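PDB 6G42: minor capsid protein from Cafeteriavirus-dependent mavirus, which forms the penton of the virophage capsid, a five-subunit assembly of single jelly-roll chains that probably closes the icosahedral vertices. Local coordinates for residues N48-V53 and N260-I265; V164-F169 and E196-I201. All blocks are in the same frame, centred on the assembly; numbering follows the deposited sequence.

Interaction 1: N48-V53 and N260-I265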
loop_
_atom_site.group_PDB
_atom_site.type_symbol
_atom_site.label_atom_id
_atom_site.label_comp_id
_atom_site.label_asym_id
_atom_site.label_seq_id
_atom_site.Cartn_x
_atom_site.Cartn_y
_atom_site.Cartn_z
ATOM N N ASN C 48 36.709 -5.728 12.220
ATOM C CA ASN C 48 36.055 -6.513 11.164
ATOM C C ASN C 48 34.785 -5.806 10.704
ATOM O O ASN C 48 34.071 -5.221 11.521
ATOM C CB ASN C 48 35.686 -7.908 11.675
ATOM C CG ASN C 48 36.894 -8.803 11.869
ATOM O OD1 ASN C 48 37.889 -8.697 11.149
ATOM N ND2 ASN C 48 36.804 -9.705 12.836
ATOM N N TYR C 49 34.493 -5.896 9.407
ATOM C CA TYR C 49 33.383 -5.158 8.796
ATOM C C TYR C 49 32.425 -6.015 7.977
ATOM O O TYR C 49 32.813 -7.020 7.383
ATOM C CB TYR C 49 33.923 -4.065 7.884
ATOM C CG TYR C 49 34.685 -2.987 8.605
ATOM C CD1 TYR C 49 36.031 -3.156 8.922
ATOM C CD2 TYR C 49 34.068 -1.791 8.966
ATOM C CE1 TYR C 49 36.742 -2.163 9.581
ATOM C CE2 TYR C 49 34.771 -0.790 9.625
ATOM C CZ TYR C 49 36.109 -0.980 9.928
ATOM O OH TYR C 49 36.813 0.005 10.574
ATOM N N LEU C 50 31.168 -5.580 7.962
ATOM C CA LEU C 50 30.158 -6.068 7.034
ATOM C C LEU C 50 29.917 -4.983 5.996
ATOM O O LEU C 50 30.049 -3.806 6.302
ATOM C CB LEU C 50 28.855 -6.359 7.775
ATOM C CG LEU C 50 28.911 -7.386 8.905
ATOM C CD1 LEU C 50 27.579 -7.408 9.637
ATOM C CD2 LEU C 50 29.251 -8.773 8.375
ATOM N N LEU C 51 29.572 -5.391 4.780
ATOM C CA LEU C 51 29.189 -4.481 3.700
ATOM C C LEU C 51 27.713 -4.672 3.344
ATOM O O LEU C 51 27.265 -5.802 3.108
ATOM C CB LEU C 51 30.031 -4.744 2.454
ATOM C CG LEU C 51 29.587 -4.079 1.143
ATOM C CD1 LEU C 51 29.719 -2.566 1.220
ATOM C CD2 LEU C 51 30.414 -4.620 -0.002
ATOM N N ILE C 52 26.986 -3.558 3.269
ATOM C CA ILE C 52 25.605 -3.542 2.771
ATOM C C ILE C 52 25.391 -2.346 1.845
ATOM O O ILE C 52 25.853 -1.234 2.130
ATOM C CB ILE C 52 24.565 -3.557 3.921
ATOM C CG1 ILE C 52 23.138 -3.602 3.373
ATOM C CG2 ILE C 52 24.714 -2.357 4.850
ATOM C CD1 ILE C 52 22.137 -4.116 4.387
ATOM N N VAL C 53 24.711 -2.597 0.724
ATOM C CA VAL C 53 24.327 -1.555 -0.218
ATOM C C VAL C 53 23.049 -0.920 0.324
ATOM O O VAL C 53 21.972 -1.508 0.225
ATOM C CB VAL C 53 24.110 -2.128 -1.639
ATOM C CG1 VAL C 53 23.667 -1.043 -2.625
ATOM C CG2 VAL C 53 25.390 -2.796 -2.132
ATOM N N ASN C 260 18.845 -8.363 6.258
ATOM C CA ASN C 260 19.861 -9.419 6.205
ATOM C C ASN C 260 20.947 -9.277 5.124
ATOM O O ASN C 260 21.949 -9.984 5.209
ATOM C CB ASN C 260 19.189 -10.792 6.025
ATOM C CG ASN C 260 18.456 -11.263 7.269
ATOM O OD1 ASN C 260 18.939 -11.103 8.390
ATOM N ND2 ASN C 260 17.302 -11.886 7.073
ATOM N N LYS C 261 20.782 -8.392 4.132
ATOM C CA LYS C 261 21.690 -8.370 2.950
ATOM C C LYS C 261 23.095 -7.787 3.219
ATOM O O LYS C 261 23.495 -6.753 2.673
ATOM C CB LYS C 261 21.020 -7.727 1.720
ATOM C CG LYS C 261 20.318 -8.744 0.836
ATOM C CD LYS C 261 19.837 -8.162 -0.487
ATOM C CE LYS C 261 19.386 -9.258 -1.450
ATOM N NZ LYS C 261 18.366 -10.196 -0.885
ATOM N N TYR C 262 23.843 -8.521 4.040
ATOM C CA TYR C 262 25.191 -8.179 4.450
ATOM C C TYR C 262 26.174 -9.151 3.793
ATOM O O TYR C 262 25.827 -10.298 3.482
ATOM C CB TYR C 262 25.309 -8.287 5.973
ATOM C CG TYR C 262 24.723 -7.128 6.765
ATOM C CD1 TYR C 262 25.350 -5.884 6.781
ATOM C CD2 TYR C 262 23.564 -7.288 7.537
ATOM C CE1 TYR C 262 24.835 -4.825 7.517
ATOM C CE2 TYR C 262 23.043 -6.232 8.280
ATOM C CZ TYR C 262 23.683 -5.003 8.266
ATOM O OH TYR C 262 23.177 -3.947 8.991
ATOM N N HIS C 263 27.402 -8.680 3.586
ATOM C CA HIS C 263 28.509 -9.519 3.111
ATOM C C HIS C 263 29.751 -9.233 3.926
ATOM O O HIS C 263 30.008 -8.082 4.273
ATOM C CB HIS C 263 28.788 -9.250 1.640
ATOM C CG HIS C 263 27.658 -9.636 0.751
ATOM N ND1 HIS C 263 27.398 -10.944 0.415
ATOM C CD2 HIS C 263 26.693 -8.893 0.163
ATOM C CE1 HIS C 263 26.329 -10.993 -0.358
ATOM N NE2 HIS C 263 25.884 -9.761 -0.528
ATOM N N ASN C 264 30.514 -10.277 4.230
ATOM C CA ASN C 264 31.721 -10.139 5.045
ATOM C C ASN C 264 32.862 -9.547 4.225
ATOM O O ASN C 264 33.114 -9.992 3.105
ATOM C CB ASN C 264 32.145 -11.497 5.602
ATOM C CG ASN C 264 31.237 -11.986 6.715
ATOM O OD1 ASN C 264 30.500 -12.963 6.550
ATOM N ND2 ASN C 264 31.294 -11.314 7.864
ATOM N N ILE C 265 33.528 -8.537 4.780
ATOM C CA ILE C 265 34.782 -8.030 4.222
ATOM C C ILE C 265 35.910 -8.881 4.807
ATOM O O ILE C 265 36.044 -8.986 6.029
ATOM C CB ILE C 265 35.005 -6.531 4.541
ATOM C CG1 ILE C 265 33.929 -5.662 3.864
ATOM C CG2 ILE C 265 36.397 -6.063 4.116
ATOM C CD1 ILE C 265 33.934 -5.664 2.342
#
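Leu50 and Leu51 pair with Asn264 and His263 in an antiparallel ladder between strand 49-62 and strand 248-264, part of a four-stranded sheet of the single jelly-roll. Three backbone hydrogen bonds join the two segments. Leu51 and His263 form a hydrogen-bonded pair: Leu51 N gives to His263 O at 2.8 Å, and His263 N returns a bond to Leu51 O at 2.9 Å. The second is the more bent, with 145° at the hydrogen. Ile265 N adds a bond to Tyr49 O at 3.1 Å. Leu50 and Asn264 are the neighbouring non-hydrogen-bonded pair.

The apolar contacts centre on the Tyr262 ring, which is clasped between two methyl groups in CH-pi contacts. Ile52 CD1 sits over the centre of one face, 4.2 Å from the ring centroid. Leu50 CD1 lies over the opposite face, offset toward the rim. Ile52 CG1, anti to the backbone N (chi1 -178°), lies 3.2 Å from Lys261 O. Ile265 CD1 packs against Leu51 CB at 4.0 Å.

The polar ends bond outside the pair. Tyr262 OH bonds to Glu304 OE1 on strand 296-305, which pairs with the other side of 49-62. Asn264 ND2 gives to Lys6 O and OD1 accepts from Tyr8 N, both of the second subunit, so this edge of the sheet meets a neighbour. Leu50 lies alongside Asn264, pointing the same way, with Leu50 CD2 3.3 Å from Asn264 ND2.

Interaction 2: V164-F169 and E196-I201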
loop_
_atom_site.group_PDB
_atom_site.type_symbol
_atom_site.label_atom_id
_atom_site.label_comp_id
_atom_site.label_asym_id
_atom_site.label_seq_id
_atom_site.Cartn_x
_atom_site.Cartn_y
_atom_site.Cartn_z
ATOM N N VAL C 164 0.652 -20.373 -21.887
ATOM C CA VAL C 164 1.199 -19.978 -20.587
ATOM C C VAL C 164 1.388 -18.460 -20.500
ATOM O O VAL C 164 0.916 -17.828 -19.547
ATOM C CB VAL C 164 2.511 -20.740 -20.252
ATOM C CG1 VAL C 164 3.135 -20.235 -18.957
ATOM C CG2 VAL C 164 2.231 -22.227 -20.102
ATOM N N ASP C 165 2.058 -17.878 -21.491
ATOM C CA ASP C 165 2.385 -16.446 -21.456
ATOM C C ASP C 165 1.193 -15.515 -21.698
ATOM O O ASP C 165 1.260 -14.341 -21.332
ATOM C CB ASP C 165 3.532 -16.131 -22.418
ATOM C CG ASP C 165 4.872 -16.694 -21.944
ATOM O OD1 ASP C 165 4.942 -17.315 -20.857
ATOM O OD2 ASP C 165 5.872 -16.512 -22.663
ATOM N N PHE C 166 0.117 -16.029 -22.290
ATOM C CA PHE C 166 -1.152 -15.281 -22.413
ATOM C C PHE C 166 -2.303 -16.058 -21.747
ATOM O O PHE C 166 -3.390 -16.201 -22.302
ATOM C CB PHE C 166 -1.445 -14.960 -23.883
ATOM C CG PHE C 166 -0.325 -14.226 -24.574
ATOM C CD1 PHE C 166 0.713 -14.921 -25.183
ATOM C CD2 PHE C 166 -0.296 -12.841 -24.602
ATOM C CE1 PHE C 166 1.752 -14.250 -25.810
ATOM C CE2 PHE C 166 0.738 -12.166 -25.237
ATOM C CZ PHE C 166 1.763 -12.872 -25.842
ATOM N N ASN C 167 -2.028 -16.518 -20.527
ATOM C CA ASN C 167 -2.911 -17.406 -19.742
ATOM C C ASN C 167 -4.279 -16.855 -19.342
ATOM O O ASN C 167 -5.220 -17.627 -19.161
ATOM C CB ASN C 167 -2.188 -17.883 -18.477
ATOM C CG ASN C 167 -1.755 -16.739 -17.572
ATOM O OD1 ASN C 167 -2.555 -16.203 -16.808
ATOM N ND2 ASN C 167 -0.480 -16.373 -17.640
ATOM N N SER C 168 -4.387 -15.540 -19.197
ATOM C CA SER C 168 -5.633 -14.899 -18.759
ATOM C C SER C 168 -6.783 -14.849 -19.802
ATOM O O SER C 168 -7.868 -14.360 -19.492
ATOM C CB SER C 168 -5.322 -13.498 -18.230
ATOM O OG SER C 168 -4.475 -12.794 -19.120
ATOM N N PHE C 169 -6.547 -15.332 -21.026
ATOM C CA PHE C 169 -7.634 -15.671 -21.959
ATOM C C PHE C 169 -8.322 -16.962 -21.489
ATOM O O PHE C 169 -7.746 -17.732 -20.713
ATOM C CB PHE C 169 -7.108 -15.877 -23.388
ATOM C CG PHE C 169 -6.677 -14.606 -24.078
ATOM C CD1 PHE C 169 -7.621 -13.658 -24.476
ATOM C CD2 PHE C 169 -5.329 -14.363 -24.352
ATOM C CE1 PHE C 169 -7.228 -12.489 -25.117
ATOM C CE2 PHE C 169 -4.934 -13.198 -24.989
ATOM C CZ PHE C 169 -5.884 -12.259 -25.374
ATOM N N GLU C 196 4.413 -9.711 -16.710
ATOM C CA GLU C 196 5.346 -10.472 -15.856
ATOM C C GLU C 196 5.839 -11.792 -16.479
ATOM O O GLU C 196 6.945 -12.230 -16.181
ATOM C CB GLU C 196 4.720 -10.731 -14.470
ATOM C CG GLU C 196 3.481 -11.616 -14.477
ATOM C CD GLU C 196 2.783 -11.714 -13.130
ATOM O OE1 GLU C 196 3.475 -11.822 -12.097
ATOM O OE2 GLU C 196 1.534 -11.717 -13.102
ATOM N N PHE C 197 5.008 -12.415 -17.323
ATOM C CA PHE C 197 5.359 -13.647 -18.079
ATOM C C PHE C 197 6.184 -13.411 -19.351
ATOM O O PHE C 197 6.654 -14.372 -19.965
ATOM C CB PHE C 197 4.082 -14.401 -18.495
ATOM C CG PHE C 197 3.438 -15.184 -17.386
ATOM C CD1 PHE C 197 2.728 -14.534 -16.381
ATOM C CD2 PHE C 197 3.515 -16.577 -17.360
ATOM C CE1 PHE C 197 2.129 -15.249 -15.358
ATOM C CE2 PHE C 197 2.919 -17.299 -16.340
ATOM C CZ PHE C 197 2.226 -16.635 -15.335
ATOM N N LEU C 198 6.312 -12.149 -19.760
ATOM C CA LEU C 198 6.992 -11.757 -20.999
ATOM C C LEU C 198 8.376 -11.134 -20.784
ATOM O O LEU C 198 9.273 -11.317 -21.610
ATOM C CB LEU C 198 6.099 -10.778 -21.776
ATOM C CG LEU C 198 4.659 -11.231 -22.085
ATOM C CD1 LEU C 198 3.921 -10.176 -22.896
ATOM C CD2 LEU C 198 4.611 -12.556 -22.828
ATOM N N THR C 199 8.541 -10.379 -19.702
ATOM C CA THR C 199 9.827 -9.739 -19.403
ATOM C C THR C 199 10.962 -10.763 -19.246
ATOM O O THR C 199 10.839 -11.721 -18.474
ATOM C CB THR C 199 9.776 -8.810 -18.159
ATOM O OG1 THR C 199 11.077 -8.253 -17.933
ATOM C CG2 THR C 199 9.325 -9.538 -16.882
ATOM N N PRO C 200 12.073 -10.563 -19.981
ATOM C CA PRO C 200 13.218 -11.442 -19.827
ATOM C C PRO C 200 14.092 -11.091 -18.625
ATOM O O PRO C 200 14.998 -11.858 -18.305
ATOM C CB PRO C 200 13.996 -11.199 -21.115
ATOM C CG PRO C 200 13.758 -9.762 -21.404
ATOM C CD PRO C 200 12.350 -9.489 -20.956
ATOM N N ILE C 201 13.826 -9.958 -17.971
ATOM C CA ILE C 201 14.694 -9.436 -16.922
ATOM C C ILE C 201 14.253 -9.931 -15.550
ATOM O O ILE C 201 13.113 -9.697 -15.134
ATOM C CB ILE C 201 14.730 -7.897 -16.958
ATOM C CG1 ILE C 201 15.170 -7.454 -18.357
ATOM C CG2 ILE C 201 15.665 -7.345 -15.875
ATOM C CD1 ILE C 201 15.267 -5.969 -18.564
#
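Phe197 meets the end of helix 160-165 with its ring against Val164 and Asn167. Asn167 ND2 lies over the centre of one ring face, 3.5 Å above the plane. The amide and ring planes are 57° apart. Val164 CG1 touches Phe197 CE2 at 3.9 Å, and Asp165 OD1 lies at the ring edge. Beside the ring, Leu198 CD2 packs on Asp165 CB at 3.8 Å and more loosely on Phe166 CZ.

The amide over the ring is fixed from within its own segment. Asn167 CG stands between the backbone N and the carbonyl carbon (chi1 59°). The ND2 it carries donates to Val164 O at 2.8 Å, nearly in line with the carbonyl and within the amide plane. Asn167 OD1 bonds to Gln246 of the second subunit.

Farther out, Asp165 OD2 bonds to Tyr73 OH. Lys60 of the second subunit joins both segments, with a salt bridge to Asp165 OD1 and a hydrogen bond to Phe197 O, and probably offsets the acidic charge there. The arrangement is a helix C-terminus running into a type I beta turn, Phe166 to Phe169, packed on a buried loop at a subunit interface of the penton.

From the N terminus, the chain passes through strand 8-15 and reaches 48-53 on strand 49-62. It then runs through strands 74-79 and 84-90 and helix 106-120 to 164-169, at the end of helix 160-165. Interaction 2 closes a short loop when 196-201 returns, 27 residues on, just before strand 201-207. Interaction 1 closes 207 residues after its first segment, at 260-265. Interaction 2 is therefore nested inside it, and the two do not cross. Their centres lie 36 Å apart. Interaction 1 zips two strands of one sheet; interaction 2 joins a helix end to the loop leading into another sheet. Both touch the second subunit.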